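PDB 6UEH: Cow rumen GH26 endo-mannanase from Metagenome, which probably cleaves internal beta-1,4-mannosidic bonds of mannans such as galactomannan, as a ruminal endo-mannanase of glycoside hydrolase family 26. Local coordinates for residues A[190-193]-A[199-202]; A[430-435]-A[448-453]; A[203-208]-A[225-230]. One frame throughout, in Å; residues are numbered along the deposited sequence.

Interaction 1 (A[190-193]-A[199-202]); sequences EYIK and YPAI
Lys-193 on helix 187-196 and Tyr-199 in the loop that follows it stand where the two backbones run closest, their CA atoms 5.2 Å apart, because the chain has turned back beside the helix on its way to strand 202-206. The phenol ring of Tyr-199 is the centre of the contact and is used in two ways. Over one face runs the aliphatic chain of Lys-193, whose CD lies 3.8 Å from the ring centroid in a CH-pi contact, offset toward the rim. With CG of Lys-193 anti to the backbone N (chi1 -178°) and the chain bent at chi2, the methylenes from CB to CE are drawn across the ring, CE ending 3.5 Å from Tyr-199 CE2. The hydroxyl works at the ring edge: Tyr-199 OH donates to OE2 of Glu-190 over 2.6 Å, meeting that oxygen on its syn side and 18° out of the carboxylate plane. Deeper in, Ile-192 CG2 and CD1 touch Pro-200 CD in a lighter apolar contact, with Tyr-471 of helix 464-471 packing on both residues. An alanine in place of Tyr-199 would take away both ring and hydroxyl, and is likely to leave the Glu-190 carboxylate without this donor and the Lys-193 methylenes without the surface they lie on. The contact thus pairs a directional bond with broad apolar contact, a combination that probably helps to fix both the tilt and the reach of the phenol and ties the loop to the helix just before the next barrel strand.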
loop_
_atom_site.group_PDB
_atom_site.type_symbol
_atom_site.label_atom_id
_atom_site.label_comp_id
_atom_site.label_asym_id
_atom_site.label_seq_id
_atom_site.Cartn_x
_atom_site.Cartn_y
_atom_site.Cartn_z
ATOM N N GLU A 190 -8.923 5.410 23.830
ATOM C CA GLU A 190 -8.850 5.001 25.226
ATOM C C GLU A 190 -8.805 3.480 25.338
ATOM O O GLU A 190 -8.234 2.940 26.286
ATOM C CB GLU A 190 -10.034 5.561 26.017
ATOM C CG GLU A 190 -10.028 7.079 26.123
ATOM C CD GLU A 190 -8.742 7.612 26.726
ATOM O OE1 GLU A 190 -8.435 7.260 27.884
ATOM O OE2 GLU A 190 -8.032 8.376 26.040
ATOM N N TYR A 191 -9.405 2.793 24.368
ATOM C CA TYR A 191 -9.338 1.335 24.318
ATOM C C TYR A 191 -7.895 0.877 24.153
ATOM O O TYR A 191 -7.426 -0.004 24.873
ATOM C CB TYR A 191 -10.195 0.782 23.177
ATOM C CG TYR A 191 -9.997 -0.702 22.929
ATOM C CD1 TYR A 191 -10.580 -1.650 23.761
ATOM C CD2 TYR A 191 -9.229 -1.152 21.862
ATOM C CE1 TYR A 191 -10.400 -3.008 23.537
ATOM C CE2 TYR A 191 -9.043 -2.506 21.630
ATOM C CZ TYR A 191 -9.632 -3.430 22.470
ATOM O OH TYR A 191 -9.447 -4.779 22.244
ATOM N N ILE A 192 -7.200 1.489 23.199
ATOM C CA ILE A 192 -5.799 1.181 22.939
ATOM C C ILE A 192 -4.925 1.498 24.154
ATOM O O ILE A 192 -4.066 0.701 24.538
ATOM C CB ILE A 192 -5.288 1.957 21.707
ATOM C CG1 ILE A 192 -6.089 1.551 20.466
ATOM C CG2 ILE A 192 -3.799 1.714 21.495
ATOM C CD1 ILE A 192 -5.741 2.332 19.221
ATOM N N LYS A 193 -5.164 2.656 24.764
ATOM C CA LYS A 193 -4.398 3.086 25.932
ATOM C C LYS A 193 -4.560 2.143 27.121
ATOM O O LYS A 193 -3.574 1.732 27.727
ATOM C CB LYS A 193 -4.805 4.504 26.342
ATOM C CG LYS A 193 -4.028 5.067 27.527
ATOM C CD LYS A 193 -2.534 5.118 27.233
ATOM C CE LYS A 193 -1.796 6.008 28.225
ATOM N NZ LYS A 193 -2.030 5.601 29.638
ATOM N N TYR A 199 -0.636 5.216 23.511
ATOM C CA TYR A 199 -1.515 5.832 22.524
ATOM C C TYR A 199 -0.901 5.691 21.131
ATOM O O TYR A 199 0.321 5.663 20.991
ATOM C CB TYR A 199 -1.743 7.312 22.833
ATOM C CG TYR A 199 -2.763 7.609 23.909
ATOM C CD1 TYR A 199 -4.119 7.418 23.679
ATOM C CD2 TYR A 199 -2.375 8.117 25.141
ATOM C CE1 TYR A 199 -5.057 7.704 24.653
ATOM C CE2 TYR A 199 -3.305 8.409 26.123
ATOM C CZ TYR A 199 -4.645 8.200 25.874
ATOM O OH TYR A 199 -5.578 8.488 26.844
ATOM N N PRO A 200 -1.743 5.610 20.091
ATOM C CA PRO A 200 -1.191 5.658 18.733
ATOM C C PRO A 200 -0.563 7.021 18.463
ATOM O O PRO A 200 -1.029 8.020 19.013
ATOM C CB PRO A 200 -2.415 5.428 17.845
ATOM C CG PRO A 200 -3.563 5.917 18.672
ATOM C CD PRO A 200 -3.215 5.541 20.086
ATOM N N ALA A 201 0.479 7.061 17.642
ATOM C CA ALA A 201 1.146 8.320 17.329
ATOM C C ALA A 201 0.354 9.107 16.290
ATOM O O ALA A 201 0.229 10.330 16.381
ATOM C CB ALA A 201 2.563 8.062 16.836
ATOM N N ILE A 202 -0.177 8.390 15.306
ATOM C CA ILE A 202 -0.940 8.990 14.218
ATOM C C ILE A 202 -2.441 8.849 14.466
ATOM O O ILE A 202 -2.920 7.776 14.826
ATOM C CB ILE A 202 -0.570 8.342 12.859
ATOM C CG1 ILE A 202 0.868 8.702 12.476
ATOM C CG2 ILE A 202 -1.538 8.765 11.764
ATOM C CD1 ILE A 202 1.352 8.037 11.202
#

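Interaction 2 (A[430-435]-A[448-453])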
loop_
_atom_site.group_PDB
_atom_site.type_symbol
_atom_site.label_atom_id
_atom_site.label_comp_id
_atom_site.label_asym_id
_atom_site.label_seq_id
_atom_site.Cartn_x
_atom_site.Cartn_y
_atom_site.Cartn_z
ATOM N N ASP A 430 -7.671 -3.738 8.356
ATOM C CA ASP A 430 -8.392 -4.406 9.425
ATOM C C ASP A 430 -7.332 -4.876 10.407
ATOM O O ASP A 430 -7.000 -4.157 11.347
ATOM C CB ASP A 430 -9.281 -5.559 8.915
ATOM C CG ASP A 430 -8.675 -6.319 7.746
ATOM O OD1 ASP A 430 -7.438 -6.312 7.588
ATOM O OD2 ASP A 430 -9.453 -6.939 6.986
ATOM N N SER A 431 -6.770 -6.057 10.165
ATOM C CA SER A 431 -5.708 -6.569 11.017
ATOM C C SER A 431 -4.408 -5.790 10.842
ATOM O O SER A 431 -3.990 -5.503 9.723
ATOM C CB SER A 431 -5.451 -8.055 10.731
ATOM O OG SER A 431 -6.541 -8.858 11.148
ATOM N N ILE A 432 -3.778 -5.440 11.959
ATOM C CA ILE A 432 -2.392 -4.982 11.932
ATOM C C ILE A 432 -1.509 -6.210 11.772
ATOM O O ILE A 432 -1.695 -7.194 12.488
ATOM C CB ILE A 432 -2.002 -4.231 13.216
ATOM C CG1 ILE A 432 -2.971 -3.080 13.490
ATOM C CG2 ILE A 432 -0.565 -3.729 13.132
ATOM C CD1 ILE A 432 -2.860 -2.531 14.893
ATOM N N PRO A 433 -0.553 -6.169 10.829
ATOM C CA PRO A 433 0.354 -7.311 10.661
ATOM C C PRO A 433 1.100 -7.652 11.951
ATOM O O PRO A 433 1.282 -6.780 12.804
ATOM C CB PRO A 433 1.326 -6.833 9.579
ATOM C CG PRO A 433 0.559 -5.807 8.810
ATOM C CD PRO A 433 -0.318 -5.120 9.821
ATOM N N GLY A 434 1.506 -8.911 12.089
ATOM C CA GLY A 434 2.298 -9.336 13.228
ATOM C C GLY A 434 3.633 -8.621 13.216
ATOM O O GLY A 434 4.278 -8.514 12.172
ATOM N N VAL A 435 4.048 -8.124 14.375
ATOM C CA VAL A 435 5.252 -7.311 14.456
ATOM C C VAL A 435 6.493 -8.136 14.101
ATOM O O VAL A 435 7.445 -7.612 13.524
ATOM C CB VAL A 435 5.408 -6.668 15.857
ATOM C CG1 VAL A 435 5.692 -7.718 16.928
ATOM C CG2 VAL A 435 6.491 -5.601 15.837
ATOM N N PHE A 448 0.845 2.074 10.356
ATOM C CA PHE A 448 -0.390 1.306 10.222
ATOM C C PHE A 448 -1.548 2.102 10.804
ATOM O O PHE A 448 -1.336 3.037 11.575
ATOM C CB PHE A 448 -0.282 -0.072 10.897
ATOM C CG PHE A 448 -0.016 -0.027 12.386
ATOM C CD1 PHE A 448 -1.031 0.262 13.287
ATOM C CD2 PHE A 448 1.243 -0.330 12.885
ATOM C CE1 PHE A 448 -0.787 0.287 14.652
ATOM C CE2 PHE A 448 1.492 -0.315 14.246
ATOM C CZ PHE A 448 0.476 -0.008 15.131
ATOM N N CYS A 449 -2.769 1.725 10.440
ATOM C CA CYS A 449 -3.942 2.466 10.876
ATOM C C CYS A 449 -5.223 1.662 10.685
ATOM O O CYS A 449 -5.800 1.660 9.598
ATOM C CB CYS A 449 -4.042 3.793 10.118
ATOM S SG CYS A 449 -5.351 4.896 10.698
ATOM N N PRO A 450 -5.668 0.970 11.742
ATOM C CA PRO A 450 -6.967 0.296 11.686
ATOM C C PRO A 450 -8.094 1.307 11.503
ATOM O O PRO A 450 -7.974 2.445 11.960
ATOM C CB PRO A 450 -7.070 -0.397 13.049
ATOM C CG PRO A 450 -5.659 -0.490 13.547
ATOM C CD PRO A 450 -4.973 0.730 13.017
ATOM N N TRP A 451 -9.169 0.902 10.835
ATOM C CA TRP A 451 -10.345 1.752 10.717
ATOM C C TRP A 451 -11.026 1.810 12.083
ATOM O O TRP A 451 -10.614 1.106 13.011
ATOM C CB TRP A 451 -11.288 1.216 9.635
ATOM C CG TRP A 451 -12.201 2.249 9.035
ATOM C CD1 TRP A 451 -13.566 2.226 9.019
ATOM C CD2 TRP A 451 -11.813 3.456 8.362
ATOM N NE1 TRP A 451 -14.051 3.340 8.378
ATOM C CE2 TRP A 451 -12.997 4.112 7.968
ATOM C CE3 TRP A 451 -10.583 4.045 8.056
ATOM C CZ2 TRP A 451 -12.985 5.329 7.285
ATOM C CZ3 TRP A 451 -10.575 5.256 7.380
ATOM C CH2 TRP A 451 -11.767 5.881 7.001
ATOM N N TYR A 452 -12.048 2.646 12.224
ATOM C CA TYR A 452 -12.734 2.768 13.507
ATOM C C TYR A 452 -13.670 1.590 13.766
ATOM O O TYR A 452 -13.840 0.719 12.913
ATOM C CB TYR A 452 -13.515 4.085 13.586
ATOM C CG TYR A 452 -14.435 4.357 12.415
ATOM C CD1 TYR A 452 -15.631 3.662 12.264
ATOM C CD2 TYR A 452 -14.121 5.326 11.471
ATOM C CE1 TYR A 452 -16.476 3.915 11.200
ATOM C CE2 TYR A 452 -14.959 5.587 10.406
ATOM C CZ TYR A 452 -16.135 4.878 10.276
ATOM O OH TYR A 452 -16.972 5.132 9.218
ATOM N N GLY A 453 -14.273 1.571 14.949
ATOM C CA GLY A 453 -15.224 0.532 15.297
ATOM C C GLY A 453 -14.598 -0.844 15.433
ATOM O O GLY A 453 -13.543 -1.000 16.047
#
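Ile-432 and Phe-448 form the tight part of this contact, a buried meeting of two loops without a hydrogen bond between them. The isoleucine brings both branches to the ring. Its CG2 sits over the centre of one face, 3.8 Å from the centroid and 13° off the ring normal, a well-formed CH-pi contact, while its CD1 lies just outside the rim, on the same side, within 3.5 Å of Phe-448 CE1. Such a two-point grip depends on the torsion at Ile-432: CG1 is anti to the carbonyl carbon (chi1 -54°), which puts both branches on one side of the ring, CG2 over its centre and the longer branch beyond its rim. The same CD1 also touches CG of Pro-450 at 3.7 Å, and the proline's CD lies at the edge of the phenylalanine ring, so that the methyl rests in the angle between the two. Toward Asp-430 the fit is looser. There the nearest approach is Asp-430 O to Pro-450 CB, 4.1 Å, and the side chain of Asp-430 leaves the backbone away from the other loop, its OD1 accepting a bond from Ser-431 N. Past Pro-450 the second loop diverges, and the partly exposed Trp-451 and Tyr-452 lay their rings against each other instead of meeting residues 430-435. The whole lies at the end of barrel strand 423-429, with helix 435-441 linking the two loops; Leu-467 and Ile-470 of helix 464-471 pack on Ile-432, Ile-470 also reaches Phe-448, and strand 169-174 borders Phe-448 through Ile-169 and Ser-171.

Interaction 3 (A[203-208]-A[225-230]); sequences RGFDFM and IEWVKE
A chi1 near 180° at both Arg-203 (-178°) and Trp-227 (-174°) swings each CG to the far side from the backbone N and brings the two side chains together: the arginine, extended from CG to NE, runs out from its strand while the indole reaches in from the helix. This is the strand-to-helix packing of a beta-alpha-beta unit in the TIM barrel, made of strand 202-206, helix 220-230 and strand 234-238. The aliphatic part of the arginine does most of the touching. Its CB stands over the indole face, 3.4 Å from the centroid of the five-membered ring, and CD lies 3.5 Å from Trp-227 CE3 above the six-membered ring. The guanidinium is no flat stack: its plane is turned 62° from the indole and presents an edge to it. Its charge is instead answered by salt bridges to Glu-175 and Glu-186, with Phe-189 adding a cation-pi contact. These partners probably hold the arginine stretched across the indole. Ala-201 O, just before the strand, takes up the indole N-H of Trp-227 and probably helps to fix the rotation of the ring. Phe-205, two residues along the strand, adds a lighter touch, its CZ lying 4.0 Å from CB of Trp-227.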
loop_
_atom_site.group_PDB
_atom_site.type_symbol
_atom_site.label_atom_id
_atom_site.label_comp_id
_atom_site.label_asym_id
_atom_site.label_seq_id
_atom_site.Cartn_x
_atom_site.Cartn_y
_atom_site.Cartn_z
ATOM N N ARG A 203 -3.179 9.938 14.289
ATOM C CA ARG A 203 -4.633 9.887 14.394
ATOM C C ARG A 203 -5.259 10.197 13.037
ATOM O O ARG A 203 -4.856 11.143 12.362
ATOM C CB ARG A 203 -5.136 10.863 15.461
ATOM C CG ARG A 203 -6.645 10.852 15.677
ATOM C CD ARG A 203 -7.005 11.500 17.012
ATOM N NE ARG A 203 -8.447 11.601 17.221
ATOM C CZ ARG A 203 -9.027 11.626 18.418
ATOM N NH1 ARG A 203 -8.289 11.541 19.517
ATOM N NH2 ARG A 203 -10.347 11.721 18.519
ATOM N N GLY A 204 -6.228 9.378 12.636
ATOM C CA GLY A 204 -6.886 9.546 11.355
ATOM C C GLY A 204 -8.195 10.301 11.477
ATOM O O GLY A 204 -9.010 10.014 12.354
ATOM N N PHE A 205 -8.390 11.273 10.590
ATOM C CA PHE A 205 -9.591 12.098 10.584
ATOM C C PHE A 205 -10.274 12.026 9.221
ATOM O O PHE A 205 -9.819 11.310 8.330
ATOM C CB PHE A 205 -9.254 13.556 10.921
ATOM C CG PHE A 205 -8.530 13.735 12.233
ATOM C CD1 PHE A 205 -7.148 13.644 12.297
ATOM C CD2 PHE A 205 -9.230 14.019 13.394
ATOM C CE1 PHE A 205 -6.479 13.820 13.499
ATOM C CE2 PHE A 205 -8.570 14.198 14.598
ATOM C CZ PHE A 205 -7.193 14.102 14.649
ATOM N N ASP A 206 -11.361 12.776 9.062
ATOM C CA ASP A 206 -12.065 12.850 7.782
ATOM C C ASP A 206 -12.888 14.131 7.700
ATOM O O ASP A 206 -13.577 14.492 8.652
ATOM C CB ASP A 206 -12.971 11.631 7.584
ATOM C CG ASP A 206 -13.279 11.363 6.118
ATOM O OD1 ASP A 206 -13.978 12.188 5.491
ATOM O OD2 ASP A 206 -12.824 10.323 5.596
ATOM N N PHE A 207 -12.823 14.805 6.554
ATOM C CA PHE A 207 -13.480 16.098 6.385
ATOM C C PHE A 207 -14.786 16.020 5.601
ATOM O O PHE A 207 -15.250 17.026 5.067
ATOM C CB PHE A 207 -12.532 17.082 5.692
ATOM C CG PHE A 207 -11.391 17.530 6.556
ATOM C CD1 PHE A 207 -11.556 18.571 7.454
ATOM C CD2 PHE A 207 -10.157 16.906 6.479
ATOM C CE1 PHE A 207 -10.511 18.983 8.259
ATOM C CE2 PHE A 207 -9.109 17.315 7.279
ATOM C CZ PHE A 207 -9.287 18.354 8.170
ATOM N N MET A 208 -15.388 14.835 5.552
ATOM C CA MET A 208 -16.561 14.606 4.711
ATOM C C MET A 208 -17.761 15.486 5.070
ATOM O O MET A 208 -18.556 15.843 4.199
ATOM C CB MET A 208 -16.968 13.131 4.774
ATOM C CG MET A 208 -17.256 12.627 6.180
ATOM S SD MET A 208 -17.501 10.840 6.232
ATOM C CE MET A 208 -18.928 10.675 5.167
ATOM N N ILE A 225 -6.279 19.950 15.548
ATOM C CA ILE A 225 -5.445 20.916 16.251
ATOM C C ILE A 225 -5.073 20.401 17.640
ATOM O O ILE A 225 -3.914 20.482 18.053
ATOM C CB ILE A 225 -6.154 22.277 16.375
ATOM C CG1 ILE A 225 -6.337 22.900 14.989
ATOM C CG2 ILE A 225 -5.373 23.211 17.290
ATOM C CD1 ILE A 225 -7.113 24.198 14.996
ATOM N N GLU A 226 -6.061 19.858 18.345
ATOM C CA GLU A 226 -5.846 19.304 19.675
ATOM C C GLU A 226 -4.806 18.186 19.636
ATOM O O GLU A 226 -3.883 18.157 20.449
ATOM C CB GLU A 226 -7.166 18.787 20.256
ATOM C CG GLU A 226 -7.167 18.587 21.767
ATOM C CD GLU A 226 -6.550 17.269 22.195
ATOM O OE1 GLU A 226 -6.491 16.336 21.364
ATOM O OE2 GLU A 226 -6.125 17.167 23.366
ATOM N N TRP A 227 -4.959 17.275 18.681
ATOM C CA TRP A 227 -4.066 16.125 18.566
ATOM C C TRP A 227 -2.625 16.557 18.318
ATOM O O TRP A 227 -1.701 16.071 18.970
ATOM C CB TRP A 227 -4.533 15.195 17.443
ATOM C CG TRP A 227 -3.747 13.919 17.360
ATOM C CD1 TRP A 227 -2.794 13.596 16.434
ATOM C CD2 TRP A 227 -3.837 12.801 18.249
ATOM N NE1 TRP A 227 -2.290 12.343 16.690
ATOM C CE2 TRP A 227 -2.912 11.835 17.802
ATOM C CE3 TRP A 227 -4.608 12.520 19.381
ATOM C CZ2 TRP A 227 -2.745 10.609 18.440
ATOM C CZ3 TRP A 227 -4.439 11.304 20.016
ATOM C CH2 TRP A 227 -3.514 10.364 19.543
ATOM N N VAL A 228 -2.441 17.479 17.381
ATOM C CA VAL A 228 -1.104 17.904 16.984
ATOM C C VAL A 228 -0.493 18.899 17.967
ATOM O O VAL A 228 0.599 18.674 18.485
ATOM C CB VAL A 228 -1.115 18.536 15.577
ATOM C CG1 VAL A 228 0.252 19.113 15.240
ATOM C CG2 VAL A 228 -1.543 17.511 14.535
ATOM N N LYS A 229 -1.205 19.990 18.225
ATOM C CA LYS A 229 -0.645 21.104 18.984
ATOM C C LYS A 229 -0.635 20.872 20.495
ATOM O O LYS A 229 0.205 21.427 21.203
ATOM C CB LYS A 229 -1.413 22.391 18.666
ATOM C CG LYS A 229 -1.398 22.767 17.189
ATOM C CD LYS A 229 -0.073 23.396 16.775
ATOM C CE LYS A 229 -0.006 24.861 17.188
ATOM N NZ LYS A 229 1.280 25.506 16.801
ATOM N N GLU A 230 -1.559 20.057 20.993
ATOM C CA GLU A 230 -1.661 19.855 22.435
ATOM C C GLU A 230 -1.160 18.485 22.891
ATOM O O GLU A 230 -0.633 18.356 23.994
ATOM C CB GLU A 230 -3.104 20.066 22.899
ATOM C CG GLU A 230 -3.576 21.508 22.762
ATOM C CD GLU A 230 -4.931 21.751 23.396
ATOM O OE1 GLU A 230 -5.665 20.768 23.635
ATOM O OE2 GLU A 230 -5.261 22.927 23.656
#

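All three interactions belong to the family 26 catalytic barrel and illustrate how an eight-stranded parallel sheet is wrapped by its helices and loops. Along the chain they come in the order 1, 3, 2. Interaction 1 leads from helix 187-196 into strand 202-206, and interaction 3 packs that strand on the next helix, 220-230; their centres are 14 Å apart. Interaction 2 follows much later, after strand 423-429, with its centre 12 Å from that of interaction 1 and 19 Å from that of interaction 3, touching neither. Strand 169-174 and helix 464-471 border both interactions 1 and 2, so early and late parts of the barrel come together there.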